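PDB 6KUN: 2-oxoglutarate-dependent dioxygenase DAO from Oryza sativa subsp. indica, which probably catalyses the irreversible oxidation of the auxin indole-3-acetic acid to inactive 2-oxoindole-3-acetic acid, using iron(II) and 2-oxoglutarate. Local coordinates for residues F34-H39 against G209-N214; G190-D195 against R233-A238. All coordinates share one frame; numbering follows the deposited sequence.

Contacts 1 and 2 sample the two sheets of the jelly-roll core of an iron- and 2-oxoglutarate-dependent dioxygenase. Contact 1 pairs strands 33-37 and 211-215 in the large mixed sheet; contact 2 pairs strands 191-194 and 232-235 in the smaller four-stranded antiparallel sheet. Their centres lie about 17 Å apart, and the nearest atoms of the two are about 4 Å apart without touching. Along the chain the segments come in the order 34-39, 190-195, 209-214 and then 233-238, so the polypeptide alternates between the two sheets. Contact 1 joins an N-terminal strand to the core, whereas contact 2 lies beside the bound 2-oxoglutarate and His232, a predicted iron ligand.

Contact 1. Residues F34-H39 against G209-N214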
ATOM      1  N   PHE B  34      -6.402 -16.912 -10.515  1.00 19.84           N
ATOM      2  CA  PHE B  34      -5.188 -17.144  -9.756  1.00 19.29           C
ATOM      3  C   PHE B  34      -4.483 -15.820  -9.512  1.00 26.34           C
ATOM      4  O   PHE B  34      -4.717 -14.828 -10.215  1.00 20.56           O
ATOM      5  CB  PHE B  34      -4.259 -18.146 -10.455  1.00 20.93           C
ATOM      6  CG  PHE B  34      -3.797 -17.747 -11.842  1.00 19.91           C
ATOM      7  CD1 PHE B  34      -4.587 -17.983 -12.954  1.00 23.23           C
ATOM      8  CD2 PHE B  34      -2.530 -17.207 -12.046  1.00 23.08           C
ATOM      9  CE1 PHE B  34      -4.169 -17.660 -14.227  1.00 25.43           C
ATOM     10  CE2 PHE B  34      -2.107 -16.869 -13.369  1.00 16.97           C
ATOM     11  CZ  PHE B  34      -2.930 -17.103 -14.432  1.00 26.47           C
ATOM     12  N   ARG B  35      -3.618 -15.822  -8.499  1.00 21.14           N
ATOM     13  CA  ARG B  35      -2.740 -14.682  -8.221  1.00 20.52           C
ATOM     14  C   ARG B  35      -1.393 -14.881  -8.909  1.00 24.27           C
ATOM     15  O   ARG B  35      -0.932 -16.010  -9.063  1.00 26.98           O
ATOM     16  CB  ARG B  35      -2.515 -14.506  -6.725  1.00 30.59           C
ATOM     17  CG  ARG B  35      -3.759 -14.416  -5.884  1.00 37.54           C
ATOM     18  CD  ARG B  35      -3.458 -13.785  -4.515  1.00 45.25           C
ATOM     19  NE  ARG B  35      -4.031 -12.437  -4.405  1.00 65.07           N
ATOM     20  CZ  ARG B  35      -5.126 -12.129  -3.709  1.00 58.14           C
ATOM     21  NH1 ARG B  35      -5.789 -13.059  -3.021  1.00 44.58           N
ATOM     22  NH2 ARG B  35      -5.558 -10.876  -3.684  1.00 51.82           N
ATOM     23  N   VAL B  36      -0.750 -13.771  -9.325  1.00 21.23           N
ATOM     24  CA  VAL B  36       0.614 -13.851  -9.865  1.00 23.84           C
ATOM     25  C   VAL B  36       1.561 -13.022  -9.015  1.00 32.78           C
ATOM     26  O   VAL B  36       1.310 -11.831  -8.763  1.00 22.90           O
ATOM     27  CB  VAL B  36       0.751 -13.418 -11.337  1.00 23.22           C
ATOM     28  CG1 VAL B  36       0.158 -14.455 -12.258  1.00 32.38           C
ATOM     29  CG2 VAL B  36       0.152 -12.067 -11.580  1.00 30.76           C
ATOM     30  N   SER B  37       2.649 -13.663  -8.579  1.00 25.45           N
ATOM     31  CA  SER B  37       3.831 -12.984  -8.065  1.00 21.46           C
ATOM     32  C   SER B  37       4.930 -13.161  -9.094  1.00 24.06           C
ATOM     33  O   SER B  37       4.752 -13.818 -10.132  1.00 31.02           O
ATOM     34  CB  SER B  37       4.260 -13.595  -6.740  1.00 25.07           C
ATOM     35  OG  SER B  37       4.598 -14.965  -6.983  1.00 42.19           O
ATOM     36  N   GLY B  38       6.104 -12.607  -8.775  1.00 31.64           N
ATOM     37  CA  GLY B  38       7.252 -12.751  -9.654  1.00 26.20           C
ATOM     38  C   GLY B  38       7.048 -12.121 -11.000  1.00 35.17           C
ATOM     39  O   GLY B  38       7.652 -12.558 -11.989  1.00 30.97           O
ATOM     40  N   HIS B  39       6.204 -11.094 -11.063  1.00 29.68           N
ATOM     41  CA  HIS B  39       5.775 -10.482 -12.305  1.00 24.75           C
ATOM     42  C   HIS B  39       6.698  -9.365 -12.769  1.00 35.85           C
ATOM     43  O   HIS B  39       6.543  -8.876 -13.899  1.00 34.77           O
ATOM     44  CB  HIS B  39       4.362  -9.931 -12.093  1.00 30.75           C
ATOM     45  CG  HIS B  39       4.235  -9.141 -10.835  1.00 29.56           C
ATOM     46  ND1 HIS B  39       4.925  -7.963 -10.634  1.00 25.32           N
ATOM     47  CD2 HIS B  39       3.592  -9.409  -9.674  1.00 24.53           C
ATOM     48  CE1 HIS B  39       4.656  -7.504  -9.422  1.00 24.68           C
ATOM     49  NE2 HIS B  39       3.853  -8.365  -8.820  1.00 25.02           N
ATOM     50  N   GLY B 209       1.063  -5.737  -3.926  1.00 41.65           N
ATOM     51  CA  GLY B 209       2.084  -6.038  -4.910  1.00 42.58           C
ATOM     52  C   GLY B 209       1.839  -7.254  -5.779  1.00 49.36           C
ATOM     53  O   GLY B 209       2.692  -7.560  -6.628  1.00 51.21           O
ATOM     54  N   SER B 210       0.734  -7.986  -5.581  1.00 38.55           N
ATOM     55  CA  SER B 210       0.381  -9.118  -6.428  1.00 28.07           C
ATOM     56  C   SER B 210      -0.790  -8.719  -7.316  1.00 24.09           C
ATOM     57  O   SER B 210      -1.519  -7.764  -7.024  1.00 44.69           O
ATOM     58  CB  SER B 210      -0.029 -10.349  -5.624  1.00 38.75           C
ATOM     59  OG  SER B 210      -1.416 -10.293  -5.309  1.00 39.62           O
ATOM     60  N   PHE B 211      -0.938  -9.455  -8.416  1.00 24.51           N
ATOM     61  CA  PHE B 211      -2.017  -9.256  -9.387  1.00 18.40           C
ATOM     62  C   PHE B 211      -2.914 -10.490  -9.361  1.00 19.86           C
ATOM     63  O   PHE B 211      -2.472 -11.577  -9.008  1.00 20.40           O
ATOM     64  CB  PHE B 211      -1.439  -9.029 -10.804  1.00 25.14           C
ATOM     65  CG  PHE B 211      -0.637  -7.735 -10.953  1.00 21.27           C
ATOM     66  CD1 PHE B 211      -1.252  -6.556 -11.260  1.00 21.38           C
ATOM     67  CD2 PHE B 211       0.743  -7.744 -10.852  1.00 18.29           C
ATOM     68  CE1 PHE B 211      -0.540  -5.359 -11.408  1.00 28.60           C
ATOM     69  CE2 PHE B 211       1.477  -6.554 -11.008  1.00 35.81           C
ATOM     70  CZ  PHE B 211       0.826  -5.358 -11.286  1.00 23.91           C
ATOM     71  N   VAL B 212      -4.175 -10.297  -9.700  1.00 16.24           N
ATOM     72  CA  VAL B 212      -5.132 -11.382  -9.926  1.00 18.02           C
ATOM     73  C   VAL B 212      -5.327 -11.547 -11.417  1.00 23.69           C
ATOM     74  O   VAL B 212      -5.494 -10.551 -12.135  1.00 19.27           O
ATOM     75  CB  VAL B 212      -6.466 -11.064  -9.224  1.00 22.23           C
ATOM     76  CG1 VAL B 212      -7.487 -12.153  -9.462  1.00 38.66           C
ATOM     77  CG2 VAL B 212      -6.226 -10.832  -7.746  1.00 29.50           C
ATOM     78  N   VAL B 213      -5.339 -12.793 -11.888  1.00 16.37           N
ATOM     79  CA  VAL B 213      -5.626 -13.122 -13.271  1.00 13.88           C
ATOM     80  C   VAL B 213      -6.947 -13.879 -13.339  1.00 25.66           C
ATOM     81  O   VAL B 213      -7.171 -14.827 -12.577  1.00 19.17           O
ATOM     82  CB  VAL B 213      -4.485 -13.935 -13.907  1.00 26.39           C
ATOM     83  CG1 VAL B 213      -4.828 -14.220 -15.391  1.00 21.24           C
ATOM     84  CG2 VAL B 213      -3.153 -13.188 -13.747  1.00 22.40           C
ATOM     85  N   ASN B 214      -7.840 -13.441 -14.224  1.00 19.49           N
ATOM     86  CA  ASN B 214      -9.105 -14.142 -14.464  1.00 15.12           C
ATOM     87  C   ASN B 214      -9.202 -14.576 -15.915  1.00 19.95           C
ATOM     88  O   ASN B 214      -8.896 -13.797 -16.841  1.00 17.78           O
ATOM     89  CB  ASN B 214     -10.332 -13.204 -14.155  1.00 23.46           C
ATOM     90  CG  ASN B 214     -10.511 -12.967 -12.660  1.00 35.15           C
ATOM     91  OD1 ASN B 214      -9.989 -13.700 -11.834  1.00 35.01           O
ATOM     92  ND2 ASN B 214     -11.255 -11.917 -12.325  1.00 37.01           N
TER
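His39 reaches across to the 209-214 segment with its whole imidazole. From CB, CG sits between the backbone N and the carbonyl carbon (chi1 48°), which swings the ring toward Phe211; His39 CG lies 3.8 Å from Phe211 CD2. Next along the ring, His39 CD2 makes a closer approach, 3.5 Å to the same Phe211 CD2, while ND1 and CE1 both face Phe211 CE2, which stands over the centre of the imidazole. The result is an edge-to-face pair, with the phenyl edge directed at the imidazole face and the planes at 80°. At the tip, His39 NE2 donates a hydrogen bond of 2.6 Å to Gly209 O, which lies close to the ring plane, and His39 ND1 is hydrogen-bonded to the backbone N of Val41, so both ring nitrogens have partners and the ring is fixed in rotation. An alanine here would probably leave Gly209 O without this donor and open a gap against the edge of Phe211.

Beyond this turn the segments run as antiparallel strands of the jelly roll's large mixed sheet. Phe34 with Val213 and Val36 with Phe211 form hydrogen-bonded pairs flanking the non-hydrogen-bonded pair Arg35 with Val212; the bond from Val213 N to Phe34 O is 2.7 Å and almost straight. On the face bearing Phe34 and Val36, the Phe34 ring receives Val213 CB over one face in a CH-pi contact, 3.8 Å from CB to the ring centroid, and Val36 CG2 packs on Phe211 CB. Helix 111-138 touches this same face through Val131 and Leu127. On the other face, Arg35 NE reaches Ser210 OG only weakly; Ser210 OG is hydrogen-bonded to Leu207 O, and Arg35 NH2 to Asp205 O.

Contact 2. Residues G190-D195 against R233-A238; sequences GLEVLD and RVQCVA
Arg233 and Glu192 form a salt bridge across two antiparallel strands of the smaller sheet of the jelly roll. The guanidinium turns its NE and NH2 side to a single carboxylate oxygen: Glu192 OE1 accepts from Arg233 NE at 2.8 Å and from Arg233 NH2 at the same distance. OE1 lies close to the guanidinium plane, but the carboxylate is rotated 39° against that plane. The second oxygen, Glu192 OE2, lies against the side-chain amide of Gln235, with carboxylate and amide planes 58° apart and no well-angled hydrogen bond between them. Arg233 gets there with CG between its backbone N and carbonyl carbon (chi1 72°) and an extended chain from CG to NE. A cation-pi contact with Phe201, on strand 201-203 at the far side of 191-194, gives the arginine a second partner. The adjacent guanidinium charge would probably favour the ionised form of Glu192.

Beneath the side chains, the backbones of Glu192 and Arg233 make a hydrogen-bonded pair, with Glu192 N to Arg233 O and Arg233 N to Glu192 O both at 2.9 Å. Farther along, Gln235 N donates to Gly190 O at 2.8 Å, a bent bond, and the same oxygen receives a CA-H contact from Val234. At Gly190 a side chain would run into Gln235 O, which makes glycine a steric requirement, and Val237 CG1 rests 3.8 Å from Gly190 CA.

On the opposite face, Leu191 and Val234 form a non-hydrogen-bonded pair. That face is directed at the catalytic centre: Leu191 touches His232, a predicted iron ligand, and the side chain of Val234 is about 4 Å from the bound 2-oxoglutarate. Leu191, with CG anti to its backbone N, sets CD1 3.9 Å from Val234 CG2 and 3.4 Å from Arg233 O.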
ATOM      1  N   GLY B 190     -13.422  -6.751  -1.832  1.00 31.28           N
ATOM      2  CA  GLY B 190     -14.737  -6.875  -2.418  1.00 42.56           C
ATOM      3  C   GLY B 190     -14.830  -7.846  -3.576  1.00 40.40           C
ATOM      4  O   GLY B 190     -15.932  -8.329  -3.858  1.00 36.48           O
ATOM      5  N   LEU B 191     -13.726  -8.127  -4.272  1.00 29.74           N
ATOM      6  CA  LEU B 191     -13.791  -9.054  -5.397  1.00 28.10           C
ATOM      7  C   LEU B 191     -14.086 -10.448  -4.876  1.00 28.18           C
ATOM      8  O   LEU B 191     -13.478 -10.912  -3.906  1.00 29.78           O
ATOM      9  CB  LEU B 191     -12.491  -9.063  -6.202  1.00 37.73           C
ATOM     10  CG  LEU B 191     -12.475 -10.009  -7.410  1.00 33.73           C
ATOM     11  CD1 LEU B 191     -13.471  -9.695  -8.511  1.00 31.61           C
ATOM     12  CD2 LEU B 191     -11.073 -10.058  -8.002  1.00 36.98           C
ATOM     13  N   GLU B 192     -15.024 -11.121  -5.534  1.00 24.46           N
ATOM     14  CA  GLU B 192     -15.396 -12.478  -5.172  1.00 22.67           C
ATOM     15  C   GLU B 192     -15.518 -13.267  -6.470  1.00 18.35           C
ATOM     16  O   GLU B 192     -15.960 -12.729  -7.499  1.00 23.35           O
ATOM     17  CB  GLU B 192     -16.716 -12.485  -4.399  1.00 24.90           C
ATOM     18  CG  GLU B 192     -16.680 -11.762  -3.030  1.00 33.37           C
ATOM     19  CD  GLU B 192     -18.015 -11.867  -2.309  1.00 41.85           C
ATOM     20  OE1 GLU B 192     -19.001 -12.288  -2.953  1.00 42.23           O
ATOM     21  OE2 GLU B 192     -18.080 -11.532  -1.104  1.00 48.63           O
ATOM     22  N   VAL B 193     -15.090 -14.505  -6.429  1.00 24.78           N
ATOM     23  CA  VAL B 193     -15.204 -15.403  -7.578  1.00 23.82           C
ATOM     24  C   VAL B 193     -16.003 -16.637  -7.180  1.00 23.92           C
ATOM     25  O   VAL B 193     -15.938 -17.115  -6.043  1.00 26.26           O
ATOM     26  CB  VAL B 193     -13.819 -15.821  -8.112  1.00 22.85           C
ATOM     27  CG1 VAL B 193     -13.021 -14.577  -8.542  1.00 27.02           C
ATOM     28  CG2 VAL B 193     -13.093 -16.596  -7.046  1.00 26.77           C
ATOM     29  N   LEU B 194     -16.755 -17.149  -8.141  1.00 29.14           N
ATOM     30  CA  LEU B 194     -17.521 -18.372  -7.975  1.00 29.86           C
ATOM     31  C   LEU B 194     -16.594 -19.557  -8.154  1.00 23.17           C
ATOM     32  O   LEU B 194     -16.316 -19.975  -9.281  1.00 27.12           O
ATOM     33  CB  LEU B 194     -18.648 -18.420  -8.998  1.00 39.65           C
ATOM     34  CG  LEU B 194     -19.734 -19.443  -8.707  1.00 45.18           C
ATOM     35  CD1 LEU B 194     -19.199 -20.826  -8.485  1.00 40.09           C
ATOM     36  CD2 LEU B 194     -20.486 -18.986  -7.469  1.00 52.77           C
ATOM     37  N   ASP B 195     -16.120 -20.097  -7.021  1.00 32.42           N
ATOM     38  CA  ASP B 195     -15.183 -21.200  -7.004  1.00 47.01           C
ATOM     39  C   ASP B 195     -15.921 -22.459  -7.452  1.00 59.51           C
ATOM     40  O   ASP B 195     -16.890 -22.874  -6.796  1.00 42.64           O
ATOM     41  CB  ASP B 195     -14.603 -21.303  -5.586  1.00 36.83           C
ATOM     42  CG  ASP B 195     -13.457 -22.304  -5.495  1.00 51.44           C
ATOM     43  OD1 ASP B 195     -13.587 -23.385  -6.102  1.00 49.06           O
ATOM     44  OD2 ASP B 195     -12.436 -21.992  -4.841  1.00 62.50           O
ATOM     45  N   ARG B 233     -17.838 -11.148  -9.124  1.00 26.16           N
ATOM     46  CA  ARG B 233     -18.577  -9.963  -8.743  1.00 26.71           C
ATOM     47  C   ARG B 233     -17.720  -9.184  -7.747  1.00 24.88           C
ATOM     48  O   ARG B 233     -16.634  -9.617  -7.351  1.00 22.28           O
ATOM     49  CB  ARG B 233     -19.935 -10.338  -8.148  1.00 28.08           C
ATOM     50  CG  ARG B 233     -19.814 -10.944  -6.770  1.00 32.33           C
ATOM     51  CD  ARG B 233     -21.096 -11.616  -6.305  1.00 38.48           C
ATOM     52  NE  ARG B 233     -20.921 -12.171  -4.960  1.00 45.48           N
ATOM     53  CZ  ARG B 233     -21.895 -12.726  -4.246  1.00 44.16           C
ATOM     54  NH1 ARG B 233     -23.116 -12.802  -4.751  1.00 58.31           N
ATOM     55  NH2 ARG B 233     -21.643 -13.205  -3.027  1.00 39.67           N
ATOM     56  N   VAL B 234     -18.230  -8.043  -7.319  1.00 31.33           N
ATOM     57  CA  VAL B 234     -17.549  -7.222  -6.319  1.00 27.10           C
ATOM     58  C   VAL B 234     -18.576  -6.731  -5.307  1.00 32.42           C
ATOM     59  O   VAL B 234     -19.428  -5.897  -5.646  1.00 34.74           O
ATOM     60  CB  VAL B 234     -16.823  -6.032  -6.961  1.00 33.68           C
ATOM     61  CG1 VAL B 234     -16.259  -5.136  -5.858  1.00 42.50           C
ATOM     62  CG2 VAL B 234     -15.717  -6.520  -7.858  1.00 49.51           C
ATOM     63  N   GLN B 235     -18.499  -7.242  -4.076  1.00 31.95           N
ATOM     64  CA  GLN B 235     -19.303  -6.704  -2.991  1.00 35.75           C
ATOM     65  C   GLN B 235     -18.674  -5.433  -2.436  1.00 32.55           C
ATOM     66  O   GLN B 235     -17.451  -5.340  -2.310  1.00 27.95           O
ATOM     67  CB  GLN B 235     -19.416  -7.701  -1.837  1.00 42.38           C
ATOM     68  CG  GLN B 235     -20.428  -8.788  -2.017  1.00 74.51           C
ATOM     69  CD  GLN B 235     -20.516  -9.656  -0.776  1.00 94.38           C
ATOM     70  OE1 GLN B 235     -20.030  -9.280   0.292  1.00 96.83           O
ATOM     71  NE2 GLN B 235     -21.129 -10.828  -0.912  1.00 96.33           N
ATOM     72  N   CYS B 236     -19.515  -4.478  -2.068  1.00 34.17           N
ATOM     73  CA  CYS B 236     -19.053  -3.313  -1.323  1.00 37.38           C
ATOM     74  C   CYS B 236     -18.824  -3.732   0.125  1.00 34.78           C
ATOM     75  O   CYS B 236     -19.753  -4.165   0.821  1.00 28.73           O
ATOM     76  CB  CYS B 236     -20.043  -2.154  -1.381  1.00 31.01           C
ATOM     77  SG  CYS B 236     -19.494  -0.783  -0.248  1.00 31.19           S
ATOM     78  N   VAL B 237     -17.582  -3.634   0.566  1.00 24.57           N
ATOM     79  CA  VAL B 237     -17.205  -4.126   1.872  1.00 34.65           C
ATOM     80  C   VAL B 237     -16.773  -3.010   2.797  1.00 32.36           C
ATOM     81  O   VAL B 237     -16.499  -3.275   3.977  1.00 35.51           O
ATOM     82  CB  VAL B 237     -16.110  -5.205   1.767  1.00 34.80           C
ATOM     83  CG1 VAL B 237     -16.562  -6.332   0.817  1.00 35.94           C
ATOM     84  CG2 VAL B 237     -14.800  -4.600   1.296  1.00 38.00           C
ATOM     85  N   ALA B 238     -16.733  -1.770   2.318  1.00 34.76           N
ATOM     86  CA  ALA B 238     -16.306  -0.658   3.155  1.00 41.85           C
ATOM     87  C   ALA B 238     -16.890   0.626   2.608  1.00 39.75           C
ATOM     88  O   ALA B 238     -17.304   0.700   1.444  1.00 34.18           O
ATOM     89  CB  ALA B 238     -14.779  -0.553   3.218  1.00 49.32           C
TER